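Local coordinates for exodeoxyribonuclease III (PDB 5J8N), which probably cleaves DNA at abasic sites and trims it from 3' ends as a magnesium-dependent exonuclease III homologue of the AP/ExoA family, at residues L26-D32 with T73-N77; G143-V147 with S227-R231; S192-F196 with V234-I239. The protein carries 3 engineered substitutions. All blocks are in the same frame, centred on the assembly; numbering follows the deposited sequence.

Contact 1 (L26-D32 with T73-N77); sequences LLEHRFD and TFSKN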
loop_
_atom_site.group_PDB
_atom_site.type_symbol
_atom_site.label_atom_id
_atom_site.label_comp_id
_atom_site.label_asym_id
_atom_site.label_seq_id
_atom_site.Cartn_x
_atom_site.Cartn_y
_atom_site.Cartn_z
ATOM N N LEU A 26 -14.216 -5.652 5.783
ATOM C CA LEU A 26 -14.922 -5.054 4.666
ATOM C C LEU A 26 -16.397 -4.893 4.950
ATOM O O LEU A 26 -16.938 -3.781 4.770
ATOM C CB LEU A 26 -14.676 -5.927 3.415
ATOM C CG LEU A 26 -15.254 -5.389 2.119
ATOM C CD1 LEU A 26 -14.756 -3.997 1.751
ATOM C CD2 LEU A 26 -14.923 -6.427 1.017
ATOM N N LEU A 27 -17.064 -5.948 5.422
ATOM C CA LEU A 27 -18.514 -5.938 5.562
ATOM C C LEU A 27 -19.027 -5.050 6.718
ATOM O O LEU A 27 -20.220 -4.799 6.802
ATOM C CB LEU A 27 -19.034 -7.357 5.788
ATOM C CG LEU A 27 -18.823 -8.301 4.597
ATOM C CD1 LEU A 27 -19.437 -9.621 4.931
ATOM C CD2 LEU A 27 -19.441 -7.733 3.343
ATOM N N GLU A 28 -18.112 -4.604 7.570
ATOM C CA GLU A 28 -18.462 -3.674 8.624
ATOM C C GLU A 28 -18.837 -2.295 8.048
ATOM O O GLU A 28 -19.520 -1.495 8.697
ATOM C CB GLU A 28 -17.268 -3.541 9.591
ATOM C CG GLU A 28 -17.607 -2.790 10.876
ATOM C CD GLU A 28 -16.432 -2.762 11.824
ATOM O OE1 GLU A 28 -15.270 -2.598 11.399
ATOM O OE2 GLU A 28 -16.736 -2.914 13.030
ATOM N N HIS A 29 -18.358 -2.020 6.844
ATOM C CA HIS A 29 -18.649 -0.728 6.166
ATOM C C HIS A 29 -18.033 0.493 6.861
ATOM O O HIS A 29 -18.446 1.619 6.623
ATOM C CB HIS A 29 -20.156 -0.564 5.994
ATOM C CG HIS A 29 -20.656 -1.237 4.770
ATOM N ND1 HIS A 29 -20.983 -0.527 3.638
ATOM C CD2 HIS A 29 -20.772 -2.543 4.453
ATOM C CE1 HIS A 29 -21.344 -1.372 2.691
ATOM N NE2 HIS A 29 -21.223 -2.600 3.159
ATOM N N ARG A 30 -17.076 0.232 7.743
ATOM C CA ARG A 30 -16.401 1.301 8.459
ATOM C C ARG A 30 -15.600 2.194 7.495
ATOM O O ARG A 30 -15.498 3.422 7.710
ATOM C CB ARG A 30 -15.464 0.660 9.504
ATOM C CG ARG A 30 -14.814 1.632 10.480
ATOM C CD ARG A 30 -14.157 0.846 11.646
ATOM N NE ARG A 30 -13.557 1.843 12.534
ATOM C CZ ARG A 30 -13.279 1.636 13.824
ATOM N NH1 ARG A 30 -13.476 0.442 14.369
ATOM N NH2 ARG A 30 -12.779 2.612 14.565
ATOM N N PHE A 31 -15.066 1.632 6.402
ATOM C CA PHE A 31 -14.127 2.361 5.538
ATOM C C PHE A 31 -14.752 2.677 4.191
ATOM O O PHE A 31 -15.429 1.838 3.588
ATOM C CB PHE A 31 -12.833 1.554 5.399
ATOM C CG PHE A 31 -12.141 1.436 6.719
ATOM C CD1 PHE A 31 -11.411 2.518 7.206
ATOM C CD2 PHE A 31 -12.306 0.317 7.517
ATOM C CE1 PHE A 31 -10.798 2.481 8.466
ATOM C CE2 PHE A 31 -11.686 0.289 8.808
ATOM C CZ PHE A 31 -10.943 1.368 9.261
ATOM N N ASP A 32 -14.511 3.900 3.708
ATOM C CA ASP A 32 -14.975 4.288 2.388
ATOM C C ASP A 32 -14.189 3.606 1.261
ATOM O O ASP A 32 -14.743 3.347 0.206
ATOM C CB ASP A 32 -14.884 5.802 2.208
ATOM C CG ASP A 32 -15.749 6.526 3.214
ATOM O OD1 ASP A 32 -16.970 6.562 3.010
ATOM O OD2 ASP A 32 -15.236 7.013 4.230
ATOM N N THR A 73 -8.952 -2.907 -4.962
ATOM C CA THR A 73 -9.528 -1.732 -4.306
ATOM C C THR A 73 -11.022 -1.890 -4.267
ATOM O O THR A 73 -11.679 -2.132 -5.257
ATOM C CB THR A 73 -9.170 -0.461 -5.084
ATOM O OG1 THR A 73 -7.763 -0.290 -4.998
ATOM C CG2 THR A 73 -9.870 0.788 -4.520
ATOM N N PHE A 74 -11.557 -1.732 -3.059
ATOM C CA PHE A 74 -12.997 -1.619 -2.803
ATOM C C PHE A 74 -13.358 -0.192 -2.466
ATOM O O PHE A 74 -12.653 0.440 -1.683
ATOM C CB PHE A 74 -13.397 -2.481 -1.594
ATOM C CG PHE A 74 -13.106 -3.937 -1.742
ATOM C CD1 PHE A 74 -11.816 -4.440 -1.470
ATOM C CD2 PHE A 74 -14.117 -4.806 -2.099
ATOM C CE1 PHE A 74 -11.560 -5.821 -1.570
ATOM C CE2 PHE A 74 -13.877 -6.178 -2.225
ATOM C CZ PHE A 74 -12.582 -6.661 -1.942
ATOM N N SER A 75 -14.467 0.319 -2.993
ATOM C CA SER A 75 -14.880 1.668 -2.601
ATOM C C SER A 75 -16.372 1.768 -2.625
ATOM O O SER A 75 -17.082 1.222 -3.484
ATOM C CB SER A 75 -14.223 2.783 -3.474
ATOM O OG SER A 75 -14.485 2.589 -4.830
ATOM N N LYS A 76 -16.880 2.572 -1.693
ATOM C CA LYS A 76 -18.312 2.828 -1.662
ATOM C C LYS A 76 -18.773 3.637 -2.883
ATOM O O LYS A 76 -19.879 3.411 -3.376
ATOM C CB LYS A 76 -18.715 3.574 -0.362
ATOM C CG LYS A 76 -18.466 2.727 0.879
ATOM C CD LYS A 76 -19.052 3.402 2.140
ATOM C CE LYS A 76 -18.763 2.579 3.386
ATOM N NZ LYS A 76 -19.538 3.151 4.546
ATOM N N ASN A 77 -17.921 4.551 -3.338
ATOM C CA ASN A 77 -18.200 5.356 -4.535
ATOM C C ASN A 77 -17.559 4.726 -5.780
ATOM O O ASN A 77 -16.474 4.158 -5.690
ATOM C CB ASN A 77 -17.677 6.777 -4.358
ATOM C CG ASN A 77 -18.487 7.585 -3.335
ATOM O OD1 ASN A 77 -19.647 7.296 -3.076
ATOM N ND2 ASN A 77 -17.854 8.589 -2.768
HETATM O O HOH W 1 -21.888 2.077 3.274
HETATM O O HOH W 2 -15.786 5.620 -1.570
HETATM O O HOH W 3 -18.782 5.867 4.864
#

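Contact 2 (G143-V147 with S227-R231); sequences GKKLV and SENLR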
loop_
_atom_site.group_PDB
_atom_site.type_symbol
_atom_site.label_atom_id
_atom_site.label_comp_id
_atom_site.label_asym_id
_atom_site.label_seq_id
_atom_site.Cartn_x
_atom_site.Cartn_y
_atom_site.Cartn_z
ATOM N N GLY A 143 -1.729 18.605 -12.063
ATOM C CA GLY A 143 -2.535 19.192 -11.000
ATOM C C GLY A 143 -3.393 18.134 -10.295
ATOM O O GLY A 143 -4.251 18.515 -9.512
ATOM N N LYS A 144 -3.182 16.848 -10.527
ATOM C CA LYS A 144 -3.914 15.853 -9.779
ATOM C C LYS A 144 -3.551 15.955 -8.317
ATOM O O LYS A 144 -2.421 16.316 -7.953
ATOM C CB LYS A 144 -3.600 14.434 -10.289
ATOM C CG LYS A 144 -4.000 14.157 -11.718
ATOM C CD LYS A 144 -5.432 14.455 -11.978
ATOM C CE LYS A 144 -5.810 14.004 -13.385
ATOM N NZ LYS A 144 -7.228 14.340 -13.739
ATOM N N LYS A 145 -4.497 15.533 -7.471
ATOM C CA LYS A 145 -4.267 15.285 -6.026
ATOM C C LYS A 145 -4.049 13.815 -5.901
ATOM O O LYS A 145 -4.961 13.048 -6.241
ATOM C CB LYS A 145 -5.481 15.774 -5.195
ATOM C CG LYS A 145 -5.575 17.331 -5.131
ATOM C CD LYS A 145 -6.945 17.821 -5.614
ATOM C CE LYS A 145 -7.965 17.771 -4.473
ATOM N NZ LYS A 145 -9.433 17.810 -4.889
ATOM N N LEU A 146 -2.883 13.390 -5.422
ATOM C CA LEU A 146 -2.508 11.983 -5.404
ATOM C C LEU A 146 -2.499 11.409 -4.027
ATOM O O LEU A 146 -1.858 11.952 -3.123
ATOM C CB LEU A 146 -1.098 11.819 -5.986
ATOM C CG LEU A 146 -1.085 12.108 -7.486
ATOM C CD1 LEU A 146 0.293 12.525 -7.957
ATOM C CD2 LEU A 146 -1.562 10.889 -8.248
ATOM N N VAL A 147 -3.139 10.249 -3.873
ATOM C CA VAL A 147 -3.063 9.442 -2.668
ATOM C C VAL A 147 -2.434 8.138 -3.131
ATOM O O VAL A 147 -2.943 7.518 -4.081
ATOM C CB VAL A 147 -4.456 9.187 -2.068
ATOM C CG1 VAL A 147 -4.356 8.273 -0.850
ATOM C CG2 VAL A 147 -5.070 10.465 -1.696
ATOM N N SER A 227 0.313 13.778 -2.262
ATOM C CA SER A 227 0.953 14.963 -2.826
ATOM C C SER A 227 0.716 16.156 -1.902
ATOM O O SER A 227 -0.286 16.226 -1.177
ATOM C CB SER A 227 0.418 15.244 -4.225
ATOM O OG SER A 227 -1.013 15.198 -4.221
ATOM N N GLU A 228 1.654 17.088 -1.921
ATOM C CA GLU A 228 1.612 18.242 -1.027
ATOM C C GLU A 228 0.319 19.024 -1.116
ATOM O O GLU A 228 -0.118 19.597 -0.112
ATOM C CB GLU A 228 2.818 19.174 -1.362
ATOM C CG GLU A 228 2.758 20.573 -0.758
ATOM C CD GLU A 228 2.911 20.551 0.726
ATOM O OE1 GLU A 228 2.364 21.474 1.393
ATOM O OE2 GLU A 228 3.596 19.623 1.224
ATOM N N ASN A 229 -0.276 19.059 -2.319
ATOM C CA ASN A 229 -1.525 19.807 -2.463
ATOM C C ASN A 229 -2.685 19.197 -1.638
ATOM O O ASN A 229 -3.693 19.893 -1.447
ATOM C CB ASN A 229 -1.954 19.949 -3.928
ATOM C CG ASN A 229 -2.134 18.614 -4.631
ATOM O OD1 ASN A 229 -2.127 17.548 -4.023
ATOM N ND2 ASN A 229 -2.317 18.675 -5.961
ATOM N N LEU A 230 -2.515 18.006 -1.054
ATOM C CA LEU A 230 -3.518 17.425 -0.154
ATOM C C LEU A 230 -3.235 17.638 1.346
ATOM O O LEU A 230 -4.019 17.186 2.193
ATOM C CB LEU A 230 -3.627 15.933 -0.434
ATOM C CG LEU A 230 -4.436 15.565 -1.683
ATOM C CD1 LEU A 230 -4.317 14.084 -1.957
ATOM C CD2 LEU A 230 -5.921 15.889 -1.448
ATOM N N ARG A 231 -2.199 18.397 1.678
ATOM C CA ARG A 231 -1.795 18.549 3.098
ATOM C C ARG A 231 -2.958 18.954 3.990
ATOM O O ARG A 231 -3.150 18.287 5.021
ATOM C CB ARG A 231 -0.671 19.581 3.233
ATOM C CG ARG A 231 -0.244 19.847 4.686
ATOM C CD ARG A 231 0.752 21.018 4.744
ATOM N NE ARG A 231 2.032 20.723 4.092
ATOM C CZ ARG A 231 2.997 20.029 4.680
ATOM N NH1 ARG A 231 2.790 19.552 5.900
ATOM N NH2 ARG A 231 4.143 19.797 4.050
#

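Contact 3 (S192-F196 with V234-I239); sequences SFRMF and VKSASI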
loop_
_atom_site.group_PDB
_atom_site.type_symbol
_atom_site.label_atom_id
_atom_site.label_comp_id
_atom_site.label_asym_id
_atom_site.label_seq_id
_atom_site.Cartn_x
_atom_site.Cartn_y
_atom_site.Cartn_z
ATOM N N SER A 192 2.083 10.245 5.259
ATOM C CA SER A 192 0.953 10.754 6.057
ATOM C C SER A 192 1.089 10.418 7.561
ATOM O O SER A 192 0.767 11.270 8.401
ATOM C CB SER A 192 -0.397 10.276 5.492
ATOM O OG SER A 192 -0.508 8.877 5.564
ATOM N N PHE A 193 1.520 9.190 7.892
ATOM C CA PHE A 193 1.666 8.880 9.314
ATOM C C PHE A 193 2.532 9.873 10.037
ATOM O O PHE A 193 2.221 10.305 11.145
ATOM C CB PHE A 193 2.216 7.473 9.469
ATOM C CG PHE A 193 2.222 7.010 10.899
ATOM C CD1 PHE A 193 1.035 6.665 11.537
ATOM C CD2 PHE A 193 3.423 6.964 11.589
ATOM C CE1 PHE A 193 1.036 6.269 12.871
ATOM C CE2 PHE A 193 3.465 6.565 12.932
ATOM C CZ PHE A 193 2.255 6.231 13.591
ATOM N N ARG A 194 3.619 10.294 9.380
ATOM C CA ARG A 194 4.568 11.239 9.960
ATOM C C ARG A 194 4.098 12.693 9.936
ATOM O O ARG A 194 4.719 13.545 10.568
ATOM C CB ARG A 194 5.931 11.101 9.239
ATOM C CG ARG A 194 6.613 9.757 9.473
ATOM C CD ARG A 194 6.773 9.407 10.968
ATOM N NE ARG A 194 7.468 8.126 11.115
ATOM C CZ ARG A 194 7.483 7.465 12.273
ATOM N NH1 ARG A 194 6.796 7.905 13.315
ATOM N NH2 ARG A 194 8.137 6.329 12.352
ATOM N N MET A 195 2.980 12.985 9.280
ATOM C CA MET A 195 2.363 14.305 9.435
ATOM C C MET A 195 1.909 14.523 10.861
ATOM O O MET A 195 1.833 15.663 11.294
ATOM C CB MET A 195 1.164 14.476 8.505
ATOM C CG MET A 195 1.583 14.548 7.043
ATOM S SD MET A 195 0.162 14.553 5.947
ATOM C CE MET A 195 -0.501 16.166 6.372
ATOM N N PHE A 196 1.617 13.455 11.605
ATOM C CA PHE A 196 1.024 13.634 12.939
ATOM C C PHE A 196 1.820 12.944 14.056
ATOM O O PHE A 196 1.706 13.340 15.215
ATOM C CB PHE A 196 -0.408 13.076 12.982
ATOM C CG PHE A 196 -1.319 13.659 11.939
ATOM C CD1 PHE A 196 -1.942 14.881 12.108
ATOM C CD2 PHE A 196 -1.547 12.947 10.796
ATOM C CE1 PHE A 196 -2.775 15.386 11.118
ATOM C CE2 PHE A 196 -2.351 13.433 9.805
ATOM C CZ PHE A 196 -2.985 14.646 9.978
ATOM N N VAL A 234 -5.758 16.173 4.814
ATOM C CA VAL A 234 -5.496 15.002 5.637
ATOM C C VAL A 234 -5.838 15.284 7.078
ATOM O O VAL A 234 -5.255 16.162 7.728
ATOM C CB VAL A 234 -4.023 14.544 5.568
ATOM C CG1 VAL A 234 -3.836 13.290 6.407
ATOM C CG2 VAL A 234 -3.565 14.303 4.134
ATOM N N LYS A 235 -6.833 14.556 7.606
ATOM C CA LYS A 235 -7.261 14.835 8.970
ATOM C C LYS A 235 -6.726 13.840 9.970
ATOM O O LYS A 235 -6.722 14.163 11.166
ATOM C CB LYS A 235 -8.769 14.849 9.022
ATOM C CG LYS A 235 -9.401 15.880 8.090
ATOM C CD LYS A 235 -8.822 17.247 8.333
ATOM C CE LYS A 235 -9.359 18.308 7.363
ATOM N NZ LYS A 235 -8.821 19.675 7.684
ATOM N N SER A 236 -6.345 12.651 9.544
ATOM C CA SER A 236 -5.760 11.686 10.460
ATOM C C SER A 236 -4.978 10.696 9.629
ATOM O O SER A 236 -5.207 10.579 8.416
ATOM C CB SER A 236 -6.838 10.921 11.287
ATOM O OG SER A 236 -7.452 9.966 10.476
ATOM N N ALA A 237 -4.044 9.979 10.262
ATOM C CA ALA A 237 -3.296 8.898 9.605
ATOM C C ALA A 237 -2.968 7.857 10.670
ATOM O O ALA A 237 -2.538 8.222 11.768
ATOM C CB ALA A 237 -2.001 9.464 8.984
ATOM N N SER A 238 -3.234 6.591 10.364
ATOM C CA SER A 238 -3.266 5.535 11.381
ATOM C C SER A 238 -2.460 4.332 10.970
ATOM O O SER A 238 -2.298 4.061 9.786
ATOM C CB SER A 238 -4.731 5.081 11.613
ATOM O OG SER A 238 -5.504 6.165 12.087
ATOM N N ILE A 239 -2.076 3.544 11.993
ATOM C CA ILE A 239 -1.645 2.172 11.811
ATOM C C ILE A 239 -2.605 1.391 12.695
ATOM O O ILE A 239 -3.016 1.840 13.758
ATOM C CB ILE A 239 -0.183 1.950 12.202
ATOM C CG1 ILE A 239 0.705 2.868 11.362
ATOM C CG2 ILE A 239 0.237 0.504 11.987
ATOM C CD1 ILE A 239 2.131 2.912 11.907
HETATM O O HOH W 4 -0.303 9.689 12.523
#

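Contact 1 (L26-D32 with T73-N77)
Leu26 and Phe74 make the tightly packed end of this contact. Methyl CD2 of Leu26 sits over one face of the Phe74 ring, 3.7 Å from its centroid in a CH-pi contact, and its closest ring atom is Phe74 CE2 at 3.4 Å. Chi1 of -175° swings CG of Leu26 to the far side from N, which lets the second methyl, CD1, rest on CB and CG of the same phenylalanine. Both residues are buried, where the end of helix 22-27 lies on strand 71-75; Phe60 meets the ring nearly at a right angle.

The other end is polar and watery. Lys76 runs out extended past Asp32, and its NZ donates to His29 O at 2.8 Å. One water links Lys76 NZ to His29 ND1, and a second joins Lys76 NZ to Asp32 OD1, which lies 4.5 Å from the ammonium, beyond a salt bridge; the other carboxylate oxygen, OD2, takes the backbone N-H of Asn5. Between the two ends Lys76 N donates to Asp32 O at 3.0 Å. The lysine charge is thus shared among the His29 carbonyl, where the chain turns off the helix, and two waters, which probably softens its pull on the aspartate.

Contact 2 (G143-V147 with S227-R231)
The antiparallel pairing of strands 146-149 and 218-227 finishes at Leu146 and Ser227, as strand 218-227 leaves the sheet in a 3-10 segment at 228-231. Ser227 N donates to Leu146 O at 3.0 Å as an ordinary backbone rung. The next bond uses a side chain instead: Leu146 N points almost straight at Ser227 OG (2.9 Å, 174° at the hydrogen). With chi1 at 48°, OG lies between its own backbone N and carbonyl carbon, and from there the hydroxyl also donates to Asn229 OD1 at 2.6 Å. The Asn229 amide is thereby held at both ends, for its ND2 donates to Lys144 O at 3.1 Å; that oxygen lies in the amide plane, although the nitrogen approaches from above the carbonyl plane.

An alanine in place of Ser227 is likely to leave Leu146 N without its acceptor and the Asn229 amide freer to turn.

Beside these linked polar groups, Leu230 provides the apolar part. Its CD1 touches Val147 CG2 at 3.7 Å, while CG and CD2 lie against CB of Lys145, whose aliphatic chain crosses Leu230 at about a right angle. CG of Lys145 also packs on the Asn229 amide, and the lysine chain, bent at chi2 and chi3, ends with NZ bonded to Asp104 O.

Gly143, with positive phi, closes helix 119-141 in a Schellman motif just before the strand. Leu139 of that helix touches Leu146, strand 106-111 flanks Leu146 and Val147, and Phe257 touches both Leu230 and Lys145.

Contact 3 (S192-F196 with V234-I239)
The short, weakly bonded helix 192-196 crosses strand 234-239 at 110° between chain directions, with the axes 7.0 Å apart at their closest and Phe193 CA 5.0 Å from Ala237 CA. No direct hydrogen bond joins the two segments. Ala237 allows the close approach: its CB lies 3.4 Å from Ser192 O and also touches CB and OG of Ser192, while OG itself bonds to Val224 O on strand 218-227.

Two phenylalanines reach the strand in different ways. CG of Phe193 stands trans to N (chi1 -172°), which carries its ring along to Ile239. Methyl CD1 of Ile239 stands over one face, 3.7 Å from the centroid and 14° off the normal, a CH-pi contact, and CG1 of the same isoleucine lies against ring atoms CD1 and CE1. Ile239 lies about 7 Å, side chain to side chain, from Asp222, predicted to be important for catalysis, which puts the Phe193 end of the contact near the probable active site. The ring of Phe196 turns an edge instead: its CZ comes to 3.5 Å from Val234 O, close to the ring plane, while CE2 touches Val234 CG1 and CD2 touches Ala237 CB. Met195 CB covers one face of that ring, and its chain bends at chi3 to bring CE against Val234 CB.

Near the middle, a water donates both to Phe193 O at 2.9 Å and to Ala237 O at 2.8 Å, bridging the two backbones. Beyond Val234 the strand carries a classic beta bulge, Lys235 and Ser236 both facing Glu254 of strand 251-256.

The helix is therefore held to this outermost strand by apolar and aromatic contacts, with one water serving two carbonyls.

The contacts divide between the two sheets of the DNase I-like fold. Contact 1 lies near one outer edge of the six-strand sheet, on strand 71-75, and contact 3 lies on strand 234-239, outermost on the other side; their centres are 19 Å apart. Contact 2 belongs to the second sheet, 22 Å from contact 1 and 14 Å from contact 3, between centres. Contact 1 closes before the other two open, whereas the segments of contacts 2 and 3 alternate along the chain and meet where Arg231 O lies 3.7 Å from Met195 CE. Helix 192-196 follows strand 189-191 of the second sheet and packs on strand 234-239, so contact 3 spans both sheets, and it alone approaches predicted catalytic residues.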